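Local coordinates for polysaccharide deacetylase-like protein (Bacillus anthracis, PDB 4V33), which is a putative zinc-dependent polysaccharide deacetylase, probably acting on cell-envelope glycans, and, with a second such protein, is required for osmotic stability and maintenance of cell shape, at residues H268-L271 and P272-T275; Y277-E280 and L281-K285. All blocks are in the same frame, centred on the assembly; numbering follows the deposited sequence.

Contact 1 (H268-L271 and P272-T275); sequences HADL and PKIT. With ZN (zinc ion), chain D.
Between D270 and K273 the chain bends so sharply that the carbonyl oxygen of D270 accepts the amide of K273, with 2.9 Å from K273 N to D270 O and an N-H...O angle of 154°. A longer, weak bond follows from I274 N to L271 O at 3.4 Å. D270 itself sits at the centre of an inverse gamma turn, which leads into the short 3-10 turn around P272.

The close-packed side of this turn is apolar. I274 reaches back over it with both branches: CG2 rests 4.0 Å from A269 CB, while CD1 meets L271 CD2 at 4.0 Å, the two side chains running side by side. With chi1 at 65°, I274 CG1 lies between the backbone N and the carbonyl carbon, which directs that branch to L271 and leaves CG2 facing A269.

The solvent side is looser: exposed K273 lies alongside D270, pointing the same way. Here D270 OD2 touches the aliphatic part of the lysine, 3.4 Å from K273 CG, but the charged ends stay apart. A water joins them instead, donating to D270 OD2 at 2.7 Å and accepting from K273 NZ at 2.8 Å. The other carboxylate oxygen, OD1, is hydrogen-bonded to H305 ND1, so each carboxylate oxygen has a hydrogen-bond partner.

One end of the segment belongs to the metal site: H268 NE2 binds the zinc at 2.1 Å, together with D206, H264 and a water. The whole turn lies in the loop from strand 259-263 to helix 277-292, with A269 and I274 packed on E280 of that helix and L271 and P272 against V310 of helix 308-315.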
loop_
_atom_site.group_PDB
_atom_site.type_symbol
_atom_site.label_atom_id
_atom_site.label_comp_id
_atom_site.label_asym_id
_atom_site.label_seq_id
_atom_site.Cartn_x
_atom_site.Cartn_y
_atom_site.Cartn_z
ATOM N N HIS A 268 -17.470 0.727 -17.507
ATOM C CA HIS A 268 -16.839 2.024 -17.202
ATOM C C HIS A 268 -17.957 3.038 -16.939
ATOM O O HIS A 268 -18.004 4.124 -17.519
ATOM C CB HIS A 268 -15.899 2.480 -18.331
ATOM C CG HIS A 268 -14.881 3.496 -17.918
ATOM N ND1 HIS A 268 -14.986 4.830 -18.252
ATOM C CD2 HIS A 268 -13.720 3.369 -17.236
ATOM C CE1 HIS A 268 -13.939 5.483 -17.778
ATOM N NE2 HIS A 268 -13.145 4.616 -17.172
ATOM N N ALA A 269 -18.859 2.649 -16.045
ATOM C CA ALA A 269 -20.077 3.400 -15.777
ATOM C C ALA A 269 -19.837 4.662 -14.966
ATOM O O ALA A 269 -19.006 4.687 -14.064
ATOM C CB ALA A 269 -21.078 2.508 -15.040
ATOM N N ASP A 270 -20.611 5.704 -15.277
ATOM C CA ASP A 270 -20.607 6.917 -14.474
ATOM C C ASP A 270 -21.473 6.610 -13.260
ATOM O O ASP A 270 -22.688 6.792 -13.284
ATOM C CB ASP A 270 -21.197 8.071 -15.294
ATOM C CG ASP A 270 -21.077 9.409 -14.601
ATOM O OD1 ASP A 270 -20.437 9.485 -13.531
ATOM O OD2 ASP A 270 -21.620 10.396 -15.150
ATOM N N LEU A 271 -20.841 6.103 -12.207
ATOM C CA LEU A 271 -21.597 5.485 -11.117
ATOM C C LEU A 271 -22.692 6.328 -10.442
ATOM O O LEU A 271 -23.753 5.798 -10.144
ATOM C CB LEU A 271 -20.637 4.883 -10.088
ATOM C CG LEU A 271 -19.840 3.692 -10.623
ATOM C CD1 LEU A 271 -18.711 3.322 -9.676
ATOM C CD2 LEU A 271 -20.773 2.500 -10.836
ATOM N N PRO A 272 -22.447 7.634 -10.207
ATOM C CA PRO A 272 -23.536 8.414 -9.601
ATOM C C PRO A 272 -24.783 8.525 -10.475
ATOM O O PRO A 272 -25.845 8.867 -9.957
ATOM C CB PRO A 272 -22.906 9.801 -9.422
ATOM C CG PRO A 272 -21.454 9.522 -9.261
ATOM C CD PRO A 272 -21.183 8.396 -10.224
ATOM N N LYS A 273 -24.662 8.219 -11.767
ATOM C CA LYS A 273 -25.762 8.410 -12.713
ATOM C C LYS A 273 -26.443 7.119 -13.168
ATOM O O LYS A 273 -27.346 7.154 -14.004
ATOM C CB LYS A 273 -25.259 9.163 -13.946
ATOM C CG LYS A 273 -24.648 10.521 -13.645
ATOM C CD LYS A 273 -25.676 11.459 -13.030
ATOM C CE LYS A 273 -25.102 12.855 -12.832
ATOM N NZ LYS A 273 -24.654 13.463 -14.120
ATOM N N ILE A 274 -26.013 5.979 -12.640
ATOM C CA ILE A 274 -26.613 4.714 -13.047
ATOM C C ILE A 274 -27.463 4.128 -11.925
ATOM O O ILE A 274 -27.384 4.574 -10.779
ATOM C CB ILE A 274 -25.549 3.694 -13.469
ATOM C CG1 ILE A 274 -24.673 3.315 -12.271
ATOM C CG2 ILE A 274 -24.681 4.276 -14.576
ATOM C CD1 ILE A 274 -24.527 1.824 -12.059
ATOM N N THR A 275 -28.287 3.140 -12.257
ATOM C CA THR A 275 -29.074 2.445 -11.239
ATOM C C THR A 275 -28.759 0.955 -11.178
ATOM O O THR A 275 -29.175 0.271 -10.235
ATOM C CB THR A 275 -30.594 2.586 -11.463
ATOM O OG1 THR A 275 -30.959 1.924 -12.680
ATOM C CG2 THR A 275 -31.020 4.052 -11.520
HETATM ZN ZN ZN D . -11.094 4.505 -16.619
HETATM O O HOH W 1 -21.943 12.703 -13.858
HETATM O O HOH W 2 -10.390 5.842 -17.986
#

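Contact 2 (Y277-E280 and L281-K285); sequences YEEE and LKESK
Y277 and L281 lie side by side on one face of the helix, with ring atom Y277 CD1 3.8 Å from L281 CD1, while Y277 O accepts the amide of L281. The next carbonyl, E278 O, takes two amides: E283 N at 2.8 Å, and K282 N, a weak bond bent to 123° at hydrogen. The E283-to-E278 bond, i to i+5, marks a wider, pi-type turn. One water collects the polar ends of E278, K282 and E283, accepting from K282 NZ at 2.6 Å and donating to E278 OE1 and E283 OE2; K282 also forms a salt bridge with E286. E279 runs obliquely to E283, whose OE1 comes within 3.7 Å of E279 CA. At E280 the carbonyl oxygen receives the hydroxyl of S284, 2.7 Å from O to OG, the donor standing above the carbonyl plane; chi1 of 56° folds OG back toward the preceding turn. The carboxylate of E280 turns to the zinc loop, where OE2 bonds to T267 OG1. Such a serine-to-carbonyl bond and local pi-type widening are familiar variations on an amphipathic alpha-helix, here one of the helices around the curled parallel sheet, consistent with the distorted (beta/alpha) barrel of this deacetylase family.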
loop_
_atom_site.group_PDB
_atom_site.type_symbol
_atom_site.label_atom_id
_atom_site.label_comp_id
_atom_site.label_asym_id
_atom_site.label_seq_id
_atom_site.Cartn_x
_atom_site.Cartn_y
_atom_site.Cartn_z
ATOM N N TYR A 277 -26.511 -1.142 -10.186
ATOM C CA TYR A 277 -25.317 -1.343 -9.380
ATOM C C TYR A 277 -24.897 -2.811 -9.313
ATOM O O TYR A 277 -23.706 -3.107 -9.315
ATOM C CB TYR A 277 -25.492 -0.724 -7.983
ATOM C CG TYR A 277 -25.508 0.794 -8.022
ATOM C CD1 TYR A 277 -24.358 1.502 -8.347
ATOM C CD2 TYR A 277 -26.670 1.516 -7.752
ATOM C CE1 TYR A 277 -24.350 2.885 -8.397
ATOM C CE2 TYR A 277 -26.673 2.916 -7.801
ATOM C CZ TYR A 277 -25.503 3.588 -8.125
ATOM O OH TYR A 277 -25.470 4.976 -8.188
ATOM N N GLU A 278 -25.859 -3.733 -9.266
ATOM C CA GLU A 278 -25.480 -5.142 -9.235
ATOM C C GLU A 278 -24.720 -5.512 -10.508
ATOM O O GLU A 278 -23.671 -6.152 -10.455
ATOM C CB GLU A 278 -26.687 -6.057 -9.029
ATOM C CG GLU A 278 -27.263 -5.970 -7.629
ATOM C CD GLU A 278 -28.180 -7.125 -7.294
ATOM O OE1 GLU A 278 -28.113 -8.174 -7.973
ATOM O OE2 GLU A 278 -28.975 -6.977 -6.346
ATOM N N GLU A 279 -25.233 -5.085 -11.654
ATOM C CA GLU A 279 -24.561 -5.392 -12.910
ATOM C C GLU A 279 -23.175 -4.746 -12.999
ATOM O O GLU A 279 -22.206 -5.390 -13.394
ATOM C CB GLU A 279 -25.416 -4.971 -14.112
ATOM C CG GLU A 279 -24.774 -5.329 -15.435
ATOM C CD GLU A 279 -25.685 -5.112 -16.621
ATOM O OE1 GLU A 279 -26.822 -4.620 -16.431
ATOM O OE2 GLU A 279 -25.245 -5.433 -17.749
ATOM N N GLU A 280 -23.073 -3.476 -12.624
ATOM C CA GLU A 280 -21.819 -2.738 -12.813
ATOM C C GLU A 280 -20.747 -3.054 -11.778
ATOM O O GLU A 280 -19.552 -2.989 -12.081
ATOM C CB GLU A 280 -22.082 -1.235 -12.830
ATOM C CG GLU A 280 -22.749 -0.749 -14.109
ATOM C CD GLU A 280 -21.828 -0.820 -15.340
ATOM O OE1 GLU A 280 -20.592 -0.988 -15.212
ATOM O OE2 GLU A 280 -22.368 -0.695 -16.457
ATOM N N LEU A 281 -21.171 -3.367 -10.554
ATOM C CA LEU A 281 -20.231 -3.534 -9.443
ATOM C C LEU A 281 -20.092 -4.986 -8.989
ATOM O O LEU A 281 -18.985 -5.487 -8.789
ATOM C CB LEU A 281 -20.658 -2.666 -8.252
ATOM C CG LEU A 281 -20.576 -1.149 -8.445
ATOM C CD1 LEU A 281 -21.240 -0.417 -7.295
ATOM C CD2 LEU A 281 -19.121 -0.694 -8.606
ATOM N N LYS A 282 -21.220 -5.661 -8.817
ATOM C CA LYS A 282 -21.219 -7.027 -8.325
ATOM C C LYS A 282 -20.876 -8.042 -9.421
ATOM O O LYS A 282 -19.999 -8.886 -9.248
ATOM C CB LYS A 282 -22.582 -7.335 -7.699
ATOM C CG LYS A 282 -22.736 -8.723 -7.145
ATOM C CD LYS A 282 -24.158 -8.870 -6.627
ATOM C CE LYS A 282 -24.532 -10.310 -6.449
ATOM N NZ LYS A 282 -24.680 -11.054 -7.738
ATOM N N GLU A 283 -21.573 -7.962 -10.551
ATOM C CA GLU A 283 -21.401 -8.965 -11.598
ATOM C C GLU A 283 -20.083 -8.810 -12.360
ATOM O O GLU A 283 -19.545 -9.781 -12.898
ATOM C CB GLU A 283 -22.624 -8.972 -12.533
ATOM C CG GLU A 283 -23.908 -9.313 -11.765
ATOM C CD GLU A 283 -25.184 -9.223 -12.583
ATOM O OE1 GLU A 283 -25.124 -8.941 -13.800
ATOM O OE2 GLU A 283 -26.259 -9.446 -11.988
ATOM N N SER A 284 -19.557 -7.590 -12.396
ATOM C CA SER A 284 -18.245 -7.355 -12.989
ATOM C C SER A 284 -17.182 -8.065 -12.158
ATOM O O SER A 284 -16.317 -8.759 -12.696
ATOM C CB SER A 284 -17.950 -5.856 -13.090
ATOM O OG SER A 284 -18.057 -5.224 -11.824
ATOM N N LYS A 285 -17.263 -7.901 -10.840
ATOM C CA LYS A 285 -16.370 -8.603 -9.919
ATOM C C LYS A 285 -16.443 -10.115 -10.118
ATOM O O LYS A 285 -15.418 -10.789 -10.224
ATOM C CB LYS A 285 -16.735 -8.252 -8.476
ATOM C CG LYS A 285 -16.124 -9.169 -7.428
ATOM C CD LYS A 285 -16.625 -8.805 -6.045
ATOM C CE LYS A 285 -16.194 -9.842 -5.017
ATOM N NZ LYS A 285 -16.838 -9.598 -3.692
HETATM O O HOH W 3 -26.287 -10.033 -9.493
#

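Contact 1 closes just before contact 2 opens, so the two follow in series along one strand-loop-helix unit of the deacetylase domain: strand 259-263, the metal-binding loop, then helix 277-292. Their centres are only 11 Å apart, and they touch directly. The hydroxyl of Y277 probably bonds to L271 O (2.7 Å), closing the turn onto the first residue of the helix, while I274 CD1 comes within 3.7 Å of E280 CG, and L271 CD1 approaches L281 CD2. Helix 308-315 lines both contacts. The result illustrates how a metal ligand on a loop can be tied to a neighbouring helix through the turn that links them.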